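Local coordinates for glucose-6-phosphate isomerase (Thermus thermophilus, PDB 1ZZG), which probably catalyses the reversible isomerization of glucose 6-phosphate to fructose 6-phosphate, a step shared by glycolysis and gluconeogenesis, at residues A[243-248]-A[259-264]; A[267-272]-A[383-388]. One frame throughout, in Å; residues are numbered along the deposited sequence.

Interaction 1 of 2, residues A[243-248]-A[259-264]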
# COMPACT_ATOMS: atom_id res chain seq x y z
N PRO A 243 0.38 -20.43 -3.86
CA PRO A 243 1.21 -19.27 -4.21
C PRO A 243 0.97 -17.98 -3.42
O PRO A 243 1.89 -17.17 -3.25
CB PRO A 243 0.92 -19.08 -5.70
CG PRO A 243 -0.53 -19.49 -5.81
CD PRO A 243 -0.58 -20.74 -4.93
N VAL A 244 -0.24 -17.81 -2.92
CA VAL A 244 -0.57 -16.58 -2.23
C VAL A 244 -1.05 -16.66 -0.78
O VAL A 244 -1.80 -17.56 -0.40
CB VAL A 244 -1.64 -15.80 -3.04
CG1 VAL A 244 -2.17 -14.61 -2.25
CG2 VAL A 244 -1.03 -15.35 -4.37
N HIS A 245 -0.60 -15.70 0.01
CA HIS A 245 -1.00 -15.60 1.40
C HIS A 245 -1.44 -14.15 1.59
O HIS A 245 -0.61 -13.23 1.55
CB HIS A 245 0.15 -15.93 2.35
CG HIS A 245 -0.15 -15.66 3.79
ND1 HIS A 245 -1.35 -16.01 4.37
CD2 HIS A 245 0.58 -15.06 4.76
CE1 HIS A 245 -1.34 -15.64 5.64
NE2 HIS A 245 -0.18 -15.06 5.90
N VAL A 246 -2.74 -13.94 1.78
CA VAL A 246 -3.26 -12.60 1.96
C VAL A 246 -3.29 -12.20 3.43
O VAL A 246 -3.70 -12.98 4.29
CB VAL A 246 -4.70 -12.47 1.40
CG1 VAL A 246 -5.20 -11.04 1.56
CG2 VAL A 246 -4.72 -12.88 -0.07
N PHE A 247 -2.82 -10.99 3.72
CA PHE A 247 -2.79 -10.46 5.08
C PHE A 247 -3.68 -9.22 5.02
O PHE A 247 -3.26 -8.17 4.52
CB PHE A 247 -1.35 -10.10 5.48
CG PHE A 247 -1.21 -9.64 6.91
CD1 PHE A 247 -1.26 -10.56 7.96
CD2 PHE A 247 -1.03 -8.29 7.21
CE1 PHE A 247 -1.14 -10.13 9.28
CE2 PHE A 247 -0.91 -7.86 8.52
CZ PHE A 247 -0.96 -8.78 9.56
N MET A 248 -4.90 -9.34 5.52
CA MET A 248 -5.88 -8.26 5.48
C MET A 248 -6.24 -7.69 6.85
O MET A 248 -6.74 -8.40 7.72
CB MET A 248 -7.14 -8.78 4.78
CG MET A 248 -8.23 -7.76 4.51
SD MET A 248 -9.53 -8.54 3.51
CE MET A 248 -10.66 -7.18 3.28
N SER A 259 2.12 -3.75 4.87
CA SER A 259 3.39 -3.60 4.16
C SER A 259 4.54 -4.14 5.00
O SER A 259 5.47 -4.76 4.48
CB SER A 259 3.66 -2.13 3.82
OG SER A 259 2.81 -1.69 2.79
N TRP A 260 4.48 -3.89 6.30
CA TRP A 260 5.51 -4.37 7.22
C TRP A 260 5.53 -5.90 7.21
O TRP A 260 6.61 -6.52 7.17
CB TRP A 260 5.23 -3.88 8.64
CG TRP A 260 6.12 -4.49 9.68
CD1 TRP A 260 7.40 -4.13 10.00
CD2 TRP A 260 5.80 -5.61 10.52
NE1 TRP A 260 7.90 -4.96 10.98
CE2 TRP A 260 6.94 -5.87 11.31
CE3 TRP A 260 4.66 -6.41 10.67
CZ2 TRP A 260 6.98 -6.91 12.25
CZ3 TRP A 260 4.70 -7.45 11.61
CH2 TRP A 260 5.85 -7.69 12.38
N PHE A 261 4.35 -6.51 7.23
CA PHE A 261 4.28 -7.97 7.22
C PHE A 261 4.78 -8.56 5.91
O PHE A 261 5.43 -9.61 5.90
CB PHE A 261 2.84 -8.46 7.46
CG PHE A 261 2.71 -9.95 7.35
CD1 PHE A 261 3.26 -10.78 8.33
CD2 PHE A 261 2.11 -10.53 6.24
CE1 PHE A 261 3.22 -12.17 8.19
CE2 PHE A 261 2.07 -11.92 6.09
CZ PHE A 261 2.63 -12.74 7.07
N VAL A 262 4.47 -7.89 4.81
CA VAL A 262 4.91 -8.37 3.50
C VAL A 262 6.44 -8.48 3.45
O VAL A 262 6.96 -9.47 2.96
CB VAL A 262 4.38 -7.45 2.37
CG1 VAL A 262 5.00 -7.84 1.04
CG2 VAL A 262 2.86 -7.58 2.28
N GLN A 263 7.15 -7.47 3.97
CA GLN A 263 8.61 -7.57 3.98
C GLN A 263 9.04 -8.68 4.92
O GLN A 263 9.93 -9.47 4.61
CB GLN A 263 9.29 -6.27 4.45
CG GLN A 263 10.76 -6.53 4.79
CD GLN A 263 11.55 -5.29 5.17
OE1 GLN A 263 11.03 -4.38 5.80
NE2 GLN A 263 12.83 -5.27 4.80
N LEU A 264 8.43 -8.73 6.10
CA LEU A 264 8.77 -9.75 7.08
C LEU A 264 8.62 -11.15 6.48
O LEU A 264 9.53 -11.98 6.55
CB LEU A 264 7.87 -9.64 8.31
CG LEU A 264 8.07 -10.78 9.33
CD1 LEU A 264 9.47 -10.67 9.94
CD2 LEU A 264 7.01 -10.71 10.41
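An aromatic cluster of H245, F247 and F261 packs helix 257-269 against strand 244-249 of the mixed sheet. H245 and F247, two positions apart on the strand, both face the helix, and F261 meets them from it. F247 and F261 form an offset stack, with ring centroids 4.4 Å apart and planes turned 27° from each other. The overlap is closest where F261 CD2 lies 3.5 Å from F247 CG. F261 CB adds a CH-pi contact over the F247 face, 4.1 Å from the ring centroid. With CG anti to the backbone N (chi1 176°), the F261 ring is carried across F247 and on to H245. There the rings touch at their margins, F261 CE2 lying 3.7 Å from H245 CD2, and stand nearly perpendicular (79°). An alanine in place of F261 would take away the stacking partner of F247 and is likely to leave a gap between helix and strand. H265 joins the cluster through both H245 and F261, while H245 ND1 is hydrogen-bonded to L307 O of the adjoining strand. No hydrogen bond crosses between the two segments, so what joins them directly is ring packing, chiefly dispersion, in a buried setting.

Interaction 2 of 2, residues A[267-272]-A[383-388]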
# COMPACT_ATOMS: atom_id res chain seq x y z
N GLU A 267 10.77 -11.46 2.50
CA GLU A 267 12.22 -11.45 2.63
C GLU A 267 12.76 -12.57 3.51
O GLU A 267 13.87 -13.06 3.27
CB GLU A 267 12.68 -10.09 3.17
CG GLU A 267 13.98 -9.62 2.56
CD GLU A 267 14.26 -8.15 2.84
OE1 GLU A 267 14.48 -7.40 1.86
OE2 GLU A 267 14.27 -7.75 4.02
N SER A 268 11.99 -12.99 4.51
CA SER A 268 12.44 -14.05 5.40
C SER A 268 12.31 -15.46 4.81
O SER A 268 13.25 -16.26 4.88
CB SER A 268 11.65 -14.01 6.72
OG SER A 268 11.89 -12.82 7.45
N LEU A 269 11.16 -15.74 4.21
CA LEU A 269 10.88 -17.07 3.68
C LEU A 269 11.02 -17.30 2.17
O LEU A 269 10.94 -18.44 1.70
CB LEU A 269 9.49 -17.50 4.16
CG LEU A 269 9.34 -17.33 5.69
CD1 LEU A 269 7.90 -17.56 6.13
CD2 LEU A 269 10.30 -18.29 6.39
N GLY A 270 11.21 -16.23 1.40
CA GLY A 270 11.40 -16.37 -0.04
C GLY A 270 12.86 -16.73 -0.19
O GLY A 270 13.71 -15.88 -0.46
N LYS A 271 13.16 -18.02 -0.00
CA LYS A 271 14.54 -18.47 -0.02
C LYS A 271 14.76 -19.82 -0.68
O LYS A 271 13.81 -20.52 -1.03
CB LYS A 271 15.03 -18.59 1.43
CG LYS A 271 15.01 -17.29 2.23
CD LYS A 271 16.25 -16.46 1.95
CE LYS A 271 16.16 -15.09 2.60
NZ LYS A 271 15.82 -15.20 4.04
N VAL A 272 16.03 -20.17 -0.82
CA VAL A 272 16.44 -21.46 -1.36
C VAL A 272 16.62 -22.31 -0.11
O VAL A 272 17.43 -21.96 0.76
CB VAL A 272 17.79 -21.39 -2.09
CG1 VAL A 272 18.20 -22.77 -2.57
CG2 VAL A 272 17.70 -20.43 -3.27
N TRP A 383 7.62 -14.35 15.40
CA TRP A 383 7.82 -15.72 15.87
C TRP A 383 7.28 -16.69 14.83
O TRP A 383 7.93 -17.68 14.49
CB TRP A 383 7.08 -15.97 17.19
CG TRP A 383 7.85 -15.55 18.40
CD1 TRP A 383 7.66 -14.42 19.14
CD2 TRP A 383 8.91 -16.28 19.03
NE1 TRP A 383 8.54 -14.40 20.20
CE2 TRP A 383 9.32 -15.53 20.16
CE3 TRP A 383 9.55 -17.50 18.76
CZ2 TRP A 383 10.34 -15.95 21.01
CZ3 TRP A 383 10.58 -17.92 19.61
CH2 TRP A 383 10.96 -17.14 20.72
N GLN A 384 6.08 -16.40 14.33
CA GLN A 384 5.46 -17.23 13.30
C GLN A 384 6.44 -17.41 12.16
O GLN A 384 6.67 -18.52 11.70
CB GLN A 384 4.20 -16.55 12.77
CG GLN A 384 3.69 -17.10 11.46
CD GLN A 384 2.48 -16.33 10.95
OE1 GLN A 384 1.42 -16.35 11.56
NE2 GLN A 384 2.65 -15.64 9.82
N THR A 385 7.02 -16.30 11.72
CA THR A 385 7.98 -16.32 10.63
C THR A 385 9.24 -17.11 10.96
O THR A 385 9.73 -17.89 10.13
CB THR A 385 8.35 -14.88 10.23
OG1 THR A 385 7.16 -14.16 9.87
CG2 THR A 385 9.31 -14.88 9.05
N ALA A 386 9.78 -16.93 12.17
CA ALA A 386 10.98 -17.67 12.56
C ALA A 386 10.68 -19.17 12.61
O ALA A 386 11.49 -19.99 12.17
CB ALA A 386 11.50 -17.17 13.91
N PHE A 387 9.52 -19.54 13.15
CA PHE A 387 9.15 -20.96 13.22
C PHE A 387 9.07 -21.54 11.80
O PHE A 387 9.53 -22.65 11.53
CB PHE A 387 7.80 -21.16 13.93
CG PHE A 387 7.86 -20.94 15.43
CD1 PHE A 387 8.92 -21.43 16.19
CD2 PHE A 387 6.82 -20.27 16.08
CE1 PHE A 387 8.95 -21.26 17.59
CE2 PHE A 387 6.84 -20.09 17.47
CZ PHE A 387 7.91 -20.59 18.23
N LEU A 388 8.46 -20.77 10.89
CA LEU A 388 8.34 -21.20 9.50
C LEU A 388 9.72 -21.37 8.86
O LEU A 388 9.91 -22.20 7.96
CB LEU A 388 7.51 -20.20 8.70
CG LEU A 388 6.00 -20.35 8.90
CD1 LEU A 388 5.25 -19.20 8.24
CD2 LEU A 388 5.57 -21.69 8.33
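This is a buried, apolar helix-helix contact in which the C-terminal end of helix 257-269 packs against helix 371-391. S268 and L269 supply one side, T385 and L388 the other. The methyl CG2 of T385 lies 3.4 Å from S268 CB, tighter than usual for two carbons. T385 holds CG2 anti to its backbone N and OG1 beside it (chi1 -57°), which presents the methyl to S268 while the hydroxyl bonds to L381 O one turn earlier. S268 OG likewise bonds within its own helix, to L264 O, and also to R187 NE. The polar ends of both residues are thus satisfied without a bond across the interface.

L269 reaches further along helix 371-391. Its CD1 methyl rests 3.7 Å from L388 CB, and the two leucine side chains cross at about a right angle. Its other methyl, CD2, lies 3.8 Å from T385 O, so the branched end spans one turn of the facing helix.

Beyond L269 the chain leaves helical geometry at G270, the centre of an inverse gamma turn. K271 then folds back over the helix end: its NZ donates to S268 O at 2.9 Å from above the carbonyl plane, more weakly to E267 O, and also to N395 O and D398 O.

K271 also pairs through its backbone with V279 of strand 278-287, and G270 O accepts a bond from Q297 of the second subunit. L388 also packs on L236 of helix 228-238, while A386 and F387, pointing away, lie on L30 of helix 20-32.

In the fold
Both contacts are buried and share helix 257-269, interaction 1 using its middle and interaction 2 its C-terminal end. Their centres lie 12 Å apart. Interaction 1 sets the helix on the mixed sheet, nearer the centre of the chain, with flat rings; interaction 2 sets it on helix 371-391, with leucine side chains, a threonine methyl and the CB of a serine. Polar atoms find partners outside the interfaces: H245 ND1 on strand 306-313, T385 OG1 within its own helix. The two meet where L264 CD2 lies 3.5 Å from T385 OG1 and F261 packs on Q384, making the packing continuous from sheet to helix. Both segment pairs touch the second subunit through other residues, such as V244 and G270.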